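Local coordinates for protein fusion DH (Streptomyces sp. MJ635-86F5, PDB 6K97) that probably dehydrates carrier-protein-bound polyketide intermediates in cremimycin biosynthesis, being an engineered fusion of a split dehydratase domain with a double hot-dog fold, at residues A[32-37]-A[246-251]; A[55-60]-A[106-111]; A[63-68]-A[215-220]; A[70-75]-A[102-107]; A[209-214]-A[273-278]. All blocks are in the same frame, centred on the assembly; numbering follows the deposited sequence.

Contact 1: A[32-37]-A[246-251]; sequences TEHPLL and EAFHVH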
# COMPACT_ATOMS: atom_id res chain seq x y z
N THR A 32 7.32 7.80 4.44
CA THR A 32 8.27 7.34 5.44
C THR A 32 9.62 7.98 5.14
O THR A 32 9.89 8.33 4.01
CB THR A 32 8.34 5.79 5.43
OG1 THR A 32 9.00 5.36 6.62
CG2 THR A 32 9.11 5.24 4.20
N GLU A 33 10.49 8.13 6.13
CA GLU A 33 11.86 8.64 5.88
C GLU A 33 12.81 7.45 5.82
O GLU A 33 13.14 6.86 6.84
CB GLU A 33 12.32 9.65 6.95
CG GLU A 33 11.61 11.01 6.86
CD GLU A 33 10.15 11.02 7.37
OE1 GLU A 33 9.85 10.44 8.44
OE2 GLU A 33 9.28 11.63 6.69
N HIS A 34 13.25 7.10 4.63
CA HIS A 34 14.30 6.08 4.47
C HIS A 34 14.92 6.23 3.11
O HIS A 34 14.24 6.59 2.20
CB HIS A 34 13.68 4.69 4.63
CG HIS A 34 14.68 3.60 4.77
ND1 HIS A 34 15.12 2.85 3.70
CD2 HIS A 34 15.36 3.16 5.84
CE1 HIS A 34 16.00 1.97 4.12
NE2 HIS A 34 16.16 2.13 5.41
N PRO A 35 16.20 5.88 2.95
CA PRO A 35 16.81 6.02 1.62
C PRO A 35 16.26 5.12 0.48
O PRO A 35 16.44 5.47 -0.67
CB PRO A 35 18.28 5.72 1.87
CG PRO A 35 18.48 6.05 3.33
CD PRO A 35 17.19 5.62 4.00
N LEU A 36 15.65 3.98 0.78
CA LEU A 36 15.08 3.06 -0.23
C LEU A 36 13.54 2.94 -0.26
O LEU A 36 13.01 2.26 -1.09
CB LEU A 36 15.63 1.65 -0.01
CG LEU A 36 17.16 1.59 0.03
CD1 LEU A 36 17.70 0.24 0.50
CD2 LEU A 36 17.77 1.93 -1.31
N LEU A 37 12.82 3.59 0.65
CA LEU A 37 11.37 3.51 0.69
C LEU A 37 10.80 4.91 0.75
O LEU A 37 11.31 5.76 1.47
CB LEU A 37 10.92 2.70 1.89
CG LEU A 37 11.40 1.26 1.90
CD1 LEU A 37 11.16 0.59 3.23
CD2 LEU A 37 10.72 0.48 0.80
N GLU A 246 24.41 7.37 8.67
CA GLU A 246 23.47 7.98 9.62
C GLU A 246 22.00 7.96 9.13
O GLU A 246 21.04 8.09 9.93
CB GLU A 246 23.93 9.42 9.96
CG GLU A 246 25.26 9.49 10.72
CD GLU A 246 26.51 9.31 9.84
OE1 GLU A 246 26.38 9.05 8.62
OE2 GLU A 246 27.63 9.32 10.36
N ALA A 247 21.79 7.82 7.83
CA ALA A 247 20.44 7.79 7.29
C ALA A 247 19.80 6.39 7.29
O ALA A 247 18.62 6.26 6.96
CB ALA A 247 20.44 8.34 5.87
N PHE A 248 20.56 5.36 7.64
CA PHE A 248 20.04 4.01 7.63
C PHE A 248 19.96 3.39 9.01
O PHE A 248 20.71 3.76 9.96
CB PHE A 248 20.99 3.10 6.87
CG PHE A 248 21.07 3.32 5.39
CD1 PHE A 248 20.27 2.62 4.55
CD2 PHE A 248 22.06 4.09 4.85
CE1 PHE A 248 20.38 2.73 3.19
CE2 PHE A 248 22.20 4.23 3.47
CZ PHE A 248 21.35 3.54 2.64
N HIS A 249 19.16 2.34 9.12
CA HIS A 249 19.21 1.53 10.35
C HIS A 249 20.61 0.97 10.48
O HIS A 249 21.28 1.29 11.44
CB HIS A 249 18.11 0.51 10.42
CG HIS A 249 16.77 1.18 10.41
ND1 HIS A 249 16.28 1.85 11.51
CD2 HIS A 249 15.89 1.41 9.42
CE1 HIS A 249 15.10 2.35 11.23
NE2 HIS A 249 14.86 2.13 9.95
N VAL A 250 21.04 0.21 9.48
CA VAL A 250 22.44 -0.16 9.30
C VAL A 250 22.80 -0.21 7.79
O VAL A 250 22.30 -0.99 7.06
CB VAL A 250 22.75 -1.54 9.90
CG1 VAL A 250 24.24 -1.76 9.86
CG2 VAL A 250 22.25 -1.66 11.32
N HIS A 251 23.72 0.65 7.39
CA HIS A 251 24.10 0.86 6.04
C HIS A 251 24.44 -0.53 5.52
O HIS A 251 25.28 -1.20 6.07
CB HIS A 251 25.30 1.84 5.96
CG HIS A 251 25.56 2.41 4.58
ND1 HIS A 251 25.85 1.62 3.49
CD2 HIS A 251 25.59 3.68 4.11
CE1 HIS A 251 26.04 2.37 2.42
NE2 HIS A 251 25.89 3.63 2.77

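Contact 2: A[55-60]-A[106-111]; sequences ALREHP and STQSSS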
# COMPACT_ATOMS: atom_id res chain seq x y z
N ALA A 55 16.05 2.27 -8.70
CA ALA A 55 16.74 2.47 -9.96
C ALA A 55 18.23 2.69 -9.75
O ALA A 55 18.65 3.50 -8.97
CB ALA A 55 16.15 3.66 -10.71
N LEU A 56 19.05 1.99 -10.49
CA LEU A 56 20.48 2.10 -10.31
C LEU A 56 20.94 3.54 -10.51
O LEU A 56 21.86 3.98 -9.85
CB LEU A 56 21.18 1.14 -11.24
CG LEU A 56 22.63 0.81 -10.93
CD1 LEU A 56 22.82 0.34 -9.52
CD2 LEU A 56 23.15 -0.21 -11.93
N ARG A 57 20.29 4.28 -11.41
CA ARG A 57 20.68 5.66 -11.70
C ARG A 57 20.48 6.56 -10.51
O ARG A 57 21.24 7.51 -10.35
CB ARG A 57 19.87 6.21 -12.88
CG ARG A 57 20.15 5.47 -14.18
CD ARG A 57 19.31 6.00 -15.34
NE ARG A 57 19.97 7.11 -16.03
CZ ARG A 57 20.70 7.02 -17.15
NH1 ARG A 57 20.89 5.86 -17.78
NH2 ARG A 57 21.24 8.13 -17.65
N GLU A 58 19.46 6.31 -9.68
CA GLU A 58 19.31 7.09 -8.46
C GLU A 58 20.19 6.59 -7.33
O GLU A 58 20.29 7.24 -6.32
CB GLU A 58 17.85 7.10 -7.97
CG GLU A 58 16.80 7.69 -8.92
CD GLU A 58 15.38 7.31 -8.50
OE1 GLU A 58 15.22 6.50 -7.56
OE2 GLU A 58 14.42 7.78 -9.11
N HIS A 59 20.78 5.40 -7.45
CA HIS A 59 21.53 4.79 -6.34
C HIS A 59 22.83 4.19 -6.86
O HIS A 59 23.05 2.99 -6.75
CB HIS A 59 20.72 3.68 -5.63
CG HIS A 59 19.64 4.19 -4.73
ND1 HIS A 59 18.29 4.04 -5.02
CD2 HIS A 59 19.69 4.83 -3.53
CE1 HIS A 59 17.57 4.57 -4.04
NE2 HIS A 59 18.40 5.05 -3.13
N PRO A 60 23.72 5.04 -7.38
CA PRO A 60 24.91 4.47 -8.04
C PRO A 60 25.83 3.66 -7.12
O PRO A 60 26.56 2.81 -7.59
CB PRO A 60 25.64 5.70 -8.61
CG PRO A 60 24.71 6.85 -8.45
CD PRO A 60 23.74 6.51 -7.37
N SER A 106 20.20 -2.68 -13.30
CA SER A 106 20.99 -2.17 -14.40
C SER A 106 20.66 -0.70 -14.64
O SER A 106 19.67 -0.20 -14.10
CB SER A 106 20.75 -2.99 -15.67
OG SER A 106 19.54 -2.59 -16.30
N THR A 107 21.46 -0.02 -15.46
CA THR A 107 21.28 1.42 -15.64
C THR A 107 20.07 1.70 -16.50
O THR A 107 19.57 2.79 -16.52
CB THR A 107 22.51 2.10 -16.26
OG1 THR A 107 22.86 1.44 -17.46
CG2 THR A 107 23.72 2.06 -15.32
N GLN A 108 19.62 0.71 -17.25
CA GLN A 108 18.52 0.90 -18.19
C GLN A 108 17.17 0.54 -17.57
O GLN A 108 16.17 0.55 -18.27
CB GLN A 108 18.78 0.06 -19.46
CG GLN A 108 19.85 0.64 -20.40
CD GLN A 108 19.45 2.00 -21.01
OE1 GLN A 108 18.71 2.06 -22.00
NE2 GLN A 108 19.92 3.08 -20.41
N SER A 109 17.12 0.23 -16.28
CA SER A 109 15.91 -0.35 -15.70
C SER A 109 15.64 0.18 -14.32
O SER A 109 16.48 0.83 -13.70
CB SER A 109 16.00 -1.86 -15.65
OG SER A 109 16.77 -2.29 -14.53
N SER A 110 14.44 -0.09 -13.85
CA SER A 110 14.00 0.41 -12.55
C SER A 110 12.79 -0.37 -12.09
O SER A 110 11.96 -0.79 -12.90
CB SER A 110 13.64 1.88 -12.61
OG SER A 110 12.40 1.97 -13.26
N SER A 111 12.72 -0.56 -10.76
CA SER A 111 11.85 -1.55 -10.19
C SER A 111 10.92 -0.89 -9.18
O SER A 111 11.33 -0.04 -8.41
CB SER A 111 12.70 -2.61 -9.49
OG SER A 111 13.17 -3.63 -10.34

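Contact 3: A[63-68]-A[215-220]; sequences ADHTIA and ETFRGL. With SO4 (sulfate ion), chain C.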
# COMPACT_ATOMS: atom_id res chain seq x y z
N ALA A 63 25.88 -0.06 -7.64
CA ALA A 63 26.70 -0.61 -8.73
C ALA A 63 27.96 -1.24 -8.18
O ALA A 63 28.48 -2.13 -8.79
CB ALA A 63 27.06 0.46 -9.77
N ASP A 64 28.42 -0.83 -7.00
CA ASP A 64 29.64 -1.45 -6.45
C ASP A 64 29.41 -2.85 -5.83
O ASP A 64 30.37 -3.43 -5.27
CB ASP A 64 30.31 -0.52 -5.42
CG ASP A 64 30.90 0.73 -6.05
OD1 ASP A 64 31.08 0.71 -7.28
OD2 ASP A 64 31.16 1.74 -5.30
N HIS A 65 28.17 -3.36 -5.88
CA HIS A 65 27.88 -4.73 -5.43
C HIS A 65 27.56 -5.63 -6.61
O HIS A 65 26.40 -5.89 -6.93
CB HIS A 65 26.78 -4.79 -4.37
CG HIS A 65 26.58 -6.15 -3.81
ND1 HIS A 65 25.61 -7.01 -4.27
CD2 HIS A 65 27.27 -6.84 -2.87
CE1 HIS A 65 25.69 -8.16 -3.62
NE2 HIS A 65 26.70 -8.09 -2.77
N THR A 66 28.62 -6.12 -7.25
CA THR A 66 28.54 -6.92 -8.46
C THR A 66 29.18 -8.27 -8.17
O THR A 66 30.26 -8.35 -7.60
CB THR A 66 29.19 -6.14 -9.62
OG1 THR A 66 28.44 -4.90 -9.80
CG2 THR A 66 29.12 -6.90 -10.95
N ILE A 67 28.45 -9.33 -8.52
CA ILE A 67 28.82 -10.72 -8.29
C ILE A 67 28.86 -11.46 -9.66
O ILE A 67 27.85 -11.55 -10.36
CB ILE A 67 27.77 -11.40 -7.40
CG1 ILE A 67 27.56 -10.63 -6.11
CG2 ILE A 67 28.19 -12.81 -7.06
CD1 ILE A 67 28.75 -10.58 -5.18
N ALA A 68 30.05 -11.89 -10.06
CA ALA A 68 30.24 -12.57 -11.36
C ALA A 68 29.63 -11.83 -12.54
O ALA A 68 28.98 -12.42 -13.33
CB ALA A 68 29.68 -13.97 -11.31
N GLU A 215 34.11 0.42 -4.72
CA GLU A 215 34.66 1.16 -3.62
C GLU A 215 33.72 1.22 -2.42
O GLU A 215 34.16 1.07 -1.26
CB GLU A 215 35.12 2.54 -4.08
CG GLU A 215 36.12 3.12 -3.09
CD GLU A 215 36.67 4.48 -3.49
OE1 GLU A 215 36.46 4.90 -4.68
OE2 GLU A 215 37.28 5.10 -2.59
N THR A 216 32.44 1.40 -2.67
CA THR A 216 31.51 1.51 -1.55
C THR A 216 31.40 0.25 -0.70
O THR A 216 31.05 0.33 0.49
CB THR A 216 30.07 1.81 -2.01
OG1 THR A 216 30.06 2.96 -2.85
CG2 THR A 216 29.22 2.09 -0.77
N PHE A 217 31.62 -0.90 -1.34
CA PHE A 217 31.51 -2.18 -0.66
C PHE A 217 32.83 -2.75 -0.26
O PHE A 217 32.88 -3.85 0.18
CB PHE A 217 30.72 -3.18 -1.51
CG PHE A 217 29.25 -2.92 -1.48
CD1 PHE A 217 28.71 -1.89 -2.23
CD2 PHE A 217 28.42 -3.66 -0.67
CE1 PHE A 217 27.37 -1.61 -2.19
CE2 PHE A 217 27.08 -3.37 -0.60
CZ PHE A 217 26.55 -2.34 -1.37
N ARG A 218 33.90 -1.99 -0.33
CA ARG A 218 35.19 -2.47 0.18
C ARG A 218 35.39 -1.80 1.53
O ARG A 218 36.31 -1.02 1.72
CB ARG A 218 36.33 -2.14 -0.76
CG ARG A 218 36.33 -2.95 -2.02
CD ARG A 218 37.73 -3.07 -2.60
NE ARG A 218 38.19 -1.76 -3.04
CZ ARG A 218 37.92 -1.21 -4.23
NH1 ARG A 218 37.14 -1.80 -5.13
NH2 ARG A 218 38.38 -0.00 -4.51
N GLY A 219 34.52 -2.12 2.48
CA GLY A 219 34.48 -1.46 3.78
C GLY A 219 35.25 -2.14 4.89
O GLY A 219 35.41 -1.57 5.94
N LEU A 220 35.78 -3.34 4.65
CA LEU A 220 36.64 -3.99 5.63
C LEU A 220 38.01 -3.30 5.70
O LEU A 220 38.83 -3.55 4.87
CB LEU A 220 36.78 -5.49 5.29
CG LEU A 220 37.66 -6.34 6.21
CD1 LEU A 220 37.09 -6.43 7.61
CD2 LEU A 220 37.87 -7.76 5.67
S SO4 C . 36.40 0.73 -7.92
O1 SO4 C . 35.04 1.11 -7.45
O2 SO4 C . 36.61 -0.74 -7.78
O3 SO4 C . 36.52 1.05 -9.37
O4 SO4 C . 37.49 1.44 -7.17

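Contact 4: A[70-75]-A[102-107]; sequences TTIVPG and PLVLST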
# COMPACT_ATOMS: atom_id res chain seq x y z
N THR A 70 27.14 -9.71 -12.61
CA THR A 70 25.77 -9.27 -12.42
C THR A 70 25.59 -8.42 -11.16
O THR A 70 25.89 -8.87 -10.07
CB THR A 70 24.82 -10.46 -12.35
OG1 THR A 70 25.02 -11.26 -13.49
CG2 THR A 70 23.35 -10.01 -12.30
N THR A 71 25.09 -7.21 -11.34
CA THR A 71 24.83 -6.29 -10.25
C THR A 71 23.48 -6.59 -9.60
O THR A 71 22.45 -6.60 -10.28
CB THR A 71 24.81 -4.84 -10.76
OG1 THR A 71 26.11 -4.56 -11.24
CG2 THR A 71 24.48 -3.89 -9.62
N ILE A 72 23.51 -6.84 -8.30
CA ILE A 72 22.34 -7.36 -7.58
C ILE A 72 22.28 -6.74 -6.23
O ILE A 72 23.32 -6.38 -5.66
CB ILE A 72 22.37 -8.89 -7.38
CG1 ILE A 72 23.42 -9.34 -6.36
CG2 ILE A 72 22.67 -9.62 -8.69
CD1 ILE A 72 23.37 -10.85 -6.12
N VAL A 73 21.05 -6.58 -5.74
CA VAL A 73 20.88 -5.95 -4.47
C VAL A 73 21.51 -6.86 -3.46
O VAL A 73 21.21 -8.04 -3.43
CB VAL A 73 19.38 -5.74 -4.18
CG1 VAL A 73 19.14 -5.28 -2.75
CG2 VAL A 73 18.77 -4.75 -5.17
N PRO A 74 22.38 -6.34 -2.61
CA PRO A 74 22.94 -7.23 -1.55
C PRO A 74 21.92 -7.75 -0.52
O PRO A 74 20.88 -7.12 -0.30
CB PRO A 74 23.98 -6.37 -0.83
CG PRO A 74 23.62 -4.97 -1.14
CD PRO A 74 22.74 -4.93 -2.38
N GLY A 75 22.27 -8.87 0.13
CA GLY A 75 21.44 -9.45 1.13
C GLY A 75 21.24 -8.47 2.27
O GLY A 75 20.15 -8.38 2.81
N PRO A 102 17.24 -13.25 -6.85
CA PRO A 102 17.84 -11.95 -6.68
C PRO A 102 17.10 -10.87 -7.42
O PRO A 102 16.24 -11.17 -8.25
CB PRO A 102 19.28 -12.12 -7.24
CG PRO A 102 19.32 -13.43 -7.92
CD PRO A 102 18.20 -14.24 -7.37
N LEU A 103 17.44 -9.64 -7.08
CA LEU A 103 16.91 -8.47 -7.71
C LEU A 103 18.06 -7.86 -8.47
O LEU A 103 19.01 -7.39 -7.87
CB LEU A 103 16.42 -7.50 -6.66
CG LEU A 103 15.43 -6.48 -7.20
CD1 LEU A 103 14.81 -5.69 -6.03
CD2 LEU A 103 16.13 -5.57 -8.13
N VAL A 104 18.00 -7.90 -9.79
CA VAL A 104 19.10 -7.50 -10.63
C VAL A 104 18.88 -6.05 -10.95
O VAL A 104 17.77 -5.66 -11.27
CB VAL A 104 19.14 -8.36 -11.89
CG1 VAL A 104 20.24 -7.90 -12.85
CG2 VAL A 104 19.38 -9.82 -11.50
N LEU A 105 19.93 -5.24 -10.84
CA LEU A 105 19.84 -3.83 -11.21
C LEU A 105 20.68 -3.59 -12.45
O LEU A 105 21.73 -4.24 -12.64
CB LEU A 105 20.35 -2.95 -10.09
CG LEU A 105 19.57 -2.99 -8.77
CD1 LEU A 105 20.35 -2.38 -7.63
CD2 LEU A 105 18.24 -2.33 -8.88
N SER A 106 20.20 -2.68 -13.30
CA SER A 106 20.99 -2.17 -14.40
C SER A 106 20.66 -0.70 -14.64
O SER A 106 19.67 -0.20 -14.10
CB SER A 106 20.75 -2.99 -15.67
OG SER A 106 19.54 -2.59 -16.30
N THR A 107 21.46 -0.02 -15.46
CA THR A 107 21.28 1.42 -15.64
C THR A 107 20.07 1.70 -16.50
O THR A 107 19.57 2.79 -16.52
CB THR A 107 22.51 2.10 -16.26
OG1 THR A 107 22.86 1.44 -17.46
CG2 THR A 107 23.72 2.06 -15.32
O HOH W 1 19.64 -9.68 -4.93

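Contact 5: A[209-214]-A[273-278]; sequences RGFQYG and LFLPFA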
# COMPACT_ATOMS: atom_id res chain seq x y z
N ARG A 209 37.44 -14.62 -7.52
CA ARG A 209 36.37 -15.61 -7.47
C ARG A 209 35.03 -15.10 -7.97
O ARG A 209 34.08 -15.86 -7.96
CB ARG A 209 36.15 -16.05 -6.01
CG ARG A 209 37.39 -16.49 -5.22
CD ARG A 209 37.75 -17.93 -5.51
NE ARG A 209 36.82 -18.87 -4.89
CZ ARG A 209 37.08 -19.67 -3.86
NH1 ARG A 209 36.12 -20.50 -3.45
NH2 ARG A 209 38.25 -19.67 -3.24
N GLY A 210 34.92 -13.80 -8.29
CA GLY A 210 33.67 -13.21 -8.71
C GLY A 210 32.98 -12.21 -7.77
O GLY A 210 31.91 -11.69 -8.09
N PHE A 211 33.56 -11.98 -6.61
CA PHE A 211 33.06 -10.95 -5.72
C PHE A 211 33.66 -9.61 -6.13
O PHE A 211 34.70 -9.20 -5.63
CB PHE A 211 33.42 -11.27 -4.26
CG PHE A 211 32.84 -12.57 -3.76
CD1 PHE A 211 31.58 -12.61 -3.20
CD2 PHE A 211 33.56 -13.74 -3.83
CE1 PHE A 211 31.03 -13.81 -2.75
CE2 PHE A 211 33.02 -14.93 -3.39
CZ PHE A 211 31.75 -14.98 -2.85
N GLN A 212 33.02 -8.94 -7.07
CA GLN A 212 33.60 -7.75 -7.65
C GLN A 212 33.12 -6.50 -6.93
O GLN A 212 32.34 -5.72 -7.46
CB GLN A 212 33.25 -7.70 -9.12
CG GLN A 212 33.87 -8.87 -9.87
CD GLN A 212 33.05 -9.44 -11.02
OE1 GLN A 212 31.85 -9.22 -11.16
NE2 GLN A 212 33.71 -10.25 -11.81
N TYR A 213 33.62 -6.30 -5.72
CA TYR A 213 33.18 -5.21 -4.88
C TYR A 213 33.85 -3.90 -5.32
O TYR A 213 35.06 -3.78 -5.25
CB TYR A 213 33.53 -5.51 -3.43
CG TYR A 213 32.80 -6.73 -2.85
CD1 TYR A 213 31.40 -6.81 -2.84
CD2 TYR A 213 33.52 -7.76 -2.22
CE1 TYR A 213 30.75 -7.90 -2.28
CE2 TYR A 213 32.88 -8.81 -1.63
CZ TYR A 213 31.49 -8.89 -1.68
OH TYR A 213 30.86 -9.96 -1.14
N GLY A 214 33.04 -2.92 -5.74
CA GLY A 214 33.54 -1.58 -5.94
C GLY A 214 33.76 -0.85 -4.62
O GLY A 214 33.62 -1.42 -3.53
N LEU A 273 30.97 -19.78 -5.71
CA LEU A 273 30.51 -18.63 -4.98
C LEU A 273 29.58 -19.06 -3.95
O LEU A 273 28.85 -20.02 -4.12
CB LEU A 273 29.74 -17.68 -5.87
CG LEU A 273 30.53 -17.08 -7.02
CD1 LEU A 273 29.57 -16.66 -8.12
CD2 LEU A 273 31.37 -15.92 -6.54
N PHE A 274 29.58 -18.26 -2.90
CA PHE A 274 28.83 -18.49 -1.68
C PHE A 274 28.26 -17.17 -1.29
O PHE A 274 29.00 -16.20 -1.18
CB PHE A 274 29.75 -19.00 -0.58
CG PHE A 274 29.98 -20.50 -0.63
CD1 PHE A 274 31.01 -21.05 -1.38
CD2 PHE A 274 29.15 -21.38 0.09
CE1 PHE A 274 31.24 -22.42 -1.41
CE2 PHE A 274 29.36 -22.76 0.06
CZ PHE A 274 30.41 -23.28 -0.71
N LEU A 275 26.95 -17.11 -1.16
CA LEU A 275 26.23 -15.90 -0.76
C LEU A 275 25.32 -16.17 0.44
O LEU A 275 24.91 -17.32 0.66
CB LEU A 275 25.32 -15.44 -1.90
CG LEU A 275 25.98 -14.97 -3.19
CD1 LEU A 275 24.91 -14.60 -4.23
CD2 LEU A 275 26.93 -13.80 -2.93
N PRO A 276 24.95 -15.11 1.17
CA PRO A 276 23.97 -15.25 2.23
C PRO A 276 22.66 -15.66 1.68
O PRO A 276 22.28 -15.18 0.63
CB PRO A 276 23.88 -13.85 2.84
CG PRO A 276 25.23 -13.24 2.57
CD PRO A 276 25.60 -13.78 1.20
N PHE A 277 21.97 -16.59 2.34
CA PHE A 277 20.58 -16.92 1.97
C PHE A 277 19.65 -16.93 3.18
O PHE A 277 18.49 -17.00 2.98
CB PHE A 277 20.42 -18.24 1.23
CG PHE A 277 20.50 -19.46 2.09
CD1 PHE A 277 21.75 -20.01 2.44
CD2 PHE A 277 19.37 -20.14 2.51
CE1 PHE A 277 21.84 -21.17 3.20
CE2 PHE A 277 19.46 -21.33 3.26
CZ PHE A 277 20.68 -21.81 3.63
N ALA A 278 20.17 -17.01 4.40
CA ALA A 278 19.27 -17.11 5.57
C ALA A 278 19.91 -16.43 6.76
O ALA A 278 21.11 -16.56 6.97
CB ALA A 278 18.89 -18.54 5.91

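Contact 1: A[32-37]-A[246-251]
H34 holds CG anti to its backbone N (chi1 -168°), while F248 and H249 both hold CG anti to the carbonyl carbon, and these choices bring three rings to one spot. The edge of F248 is turned to the face of H34 in an offset edge-to-face pair, with centroids 5.8 Å apart and planes at 88°. H249 meets H34 rim to rim instead, H34 CD2 lying 4.0 Å from H249 CD2. P35 wedges in beside them: its CG sits over the centre of the F248 ring, 3.9 Å from the centroid, a CH-pi contact only 12° off the ring normal. The same proline packs CD 3.3 Å from A247 O. Two bonds fix the rotation of the H34 ring. L36 N donates to H34 ND1 over 3.2 Å, and H34 NE2 bonds to E80, which would probably leave the ring hydrogen on NE2 facing that carboxylate. E80, on helix 75-88, also takes the backbone N-H groups of H249 and V250, and H249 NE2 bonds to H84 of the same helix. H34, F248 and H249 form an aromatic cluster near the surface, where the first and second parts of the engineered chain meet within the double hot-dog fold.

Contact 2: A[55-60]-A[106-111]
The guanidinium of R57 has T107 O at its edge, near its plane, with NH1 3.6 Å from that oxygen, too loose for this to count as a hydrogen bond. Beside it runs the Q108 side chain, pointing the same way, its amide plane turned 70° from the guanidinium and its NE2 3.9 Å from R57 NH1. The aliphatic part of the arginine does the closer packing: R57 CD lies 3.4 Å from T107 O, and a bend at chi3 (88°) then carries the charged end past that carbonyl. This is a join inside the first part of the fusion, the dehydratase segment of the hot-dog clan, where the chain leaving strand 48-55 passes the type I turn S106 to S109 that leads into the antiparallel neighbour 110-117. L56 presses into the backbone of that turn. With CG anti to its N (chi1 -163°), it lays CB 3.5 Å from S106 O and CD2 3.7 Å from S106 C, and CD2 also brushes T107 CG2 at 4.1 Å. L62 and L105 touch the same leucine. Within the turn, S106 OG has weak bonds to S109 OG and to Q108 N. Where the strands come together, A55 CB and S110 CB meet at 3.6 Å. The hydroxyl of S110 has a weak bond to E135, whose backbone also bonds to that of S110.

Contact 3: A[63-68]-A[215-220]
This contact joins the two parts of the engineered double hot-dog chain, and H65 opens an HxxxGxxxxP sequence, the signature that in related dehydratases starts with the active-site histidine. The tight side is buried around T216 and F217. D64 OD2 accepts twice from T216. The N-H of T216 comes from above the carboxylate plane at 2.9 Å and is nearly straight (169°), whereas T216 OG1, also 2.9 Å away, uses the anti lone pair of OD2. T216 OG1 stands beside its own backbone N (chi1 -53°), so both donors face the same oxygen. An alanine in place of D64 would remove this acceptor and would probably loosen the 3-10 segment 215-216 against strand 65-67. Below, H65 CB lies over the centre of the F217 ring, a CH-pi contact 3.8 Å from the centroid, while H65 ND1 bonds to I72 O. D256 of helix 252-266 touches both residues. The loose side begins at exposed E215, whose N-H is 3.3 Å from D64 OD2 at a poor angle and turns instead to a sulfate, probably from the crystallisation liquor. R218 grips that ion through almost straight bonds, NH1 to O2 at 2.9 Å and NH2 to O4 at 3.2 Å.

Contact 4: A[70-75]-A[102-107]
T71 O is gripped twice: L105 N donates to it at 2.9 Å with an N-H...O angle of 165°, from above the carbonyl plane, and V104 CA adds a CA-H...O contact at 3.5 Å. The pattern is that of a single beta bridge, I72 opposite V104, in the first part of the fusion, where the approach to hot-dog helix 75-88 crosses the chain that links strands 93-99 and 110-117. L103 O is held in a similar way, by V73 N at 3.1 Å, nearly along the C=O axis (160° at the hydrogen), and by I72 CA at 3.3 Å. The touching parts run 102° apart, which fits a crossing bridged at one point and not an extended sheet. V73 supplies the apolar filling. Its CG2, anti to the carbonyl carbon, sits between two leucines, 3.9 Å from L103 CB and 3.8 Å from L105 CD1, and F78 of helix 75-88 packs on both V73 and L103. On another flank, CG2 of T70 meets V104 CG1, the two side chains crossing at about a right angle. T71 OG1 bonds to T66 of strand 65-67, and P74, at the N-cap position of helix 75-88, ends the HxxxGxxxxP sequence. One water completes the bridge, donating to V73 O at 2.7 Å and accepting from L103 N at 3.1 Å.

Contact 5: A[209-214]-A[273-278]
From CB, F211 sends CG anti to its carbonyl carbon (chi1 -61°), and the ring then slides along the start of strand 273-284. Going outward, F211 CD2 is 4.1 Å from L273 CD2 and F211 CE2 is 3.7 Å from that same methyl, which stands over one face of the ring, offset toward the rim, in a CH-pi contact. Past it, F211 CE1 meets L275 CD2 at 4.1 Å, and at the tip CZ comes within 3.4 Å of F274 O, which lies at the ring edge. An alanine at F211 would remove the ring that L273 CD2 and L275 CD2 pack on and would probably loosen the two segments. L273 CD2 also presses on R209 O at 3.1 Å. Behind it is G210, in a Schellman motif that ends helix 199-208 with positive phi (111°). A beta carbon here would be 3.2 Å from L273 CD2 and jammed against the R209 carbonyl. The contact lies within the second part of the fusion, in its predicted C-terminal hot-dog region. Strand 211-213 pairs with 65-67, whose I67 also touches F211, and its axis passes 10.5 Å from that of 273-278 at 60°, with strand 315-327 bonded to L273 and L275.

From the N terminus, 32-37 opens the loop that contact 1 closes at 246-251, and contacts 2, 3 and 4 all nest inside it. Segment 55-60 opens contact 2, then 63-68 contact 3 and 70-75 contact 4. Contacts 4 and 2 close in turn on the shared stretch at S106 and T107, so both remain within the first part. Contact 3 closes only at 215-220, enclosing contact 4 and crossing contact 2. Contact 5, from 209-214 to 273-278, crosses contacts 3 and 1 and lies wholly in the second part. Contacts 1 and 3 thus join the fused parts, while strands 70-71, 65-67 and 211-213 connect contacts 4, 3 and 5.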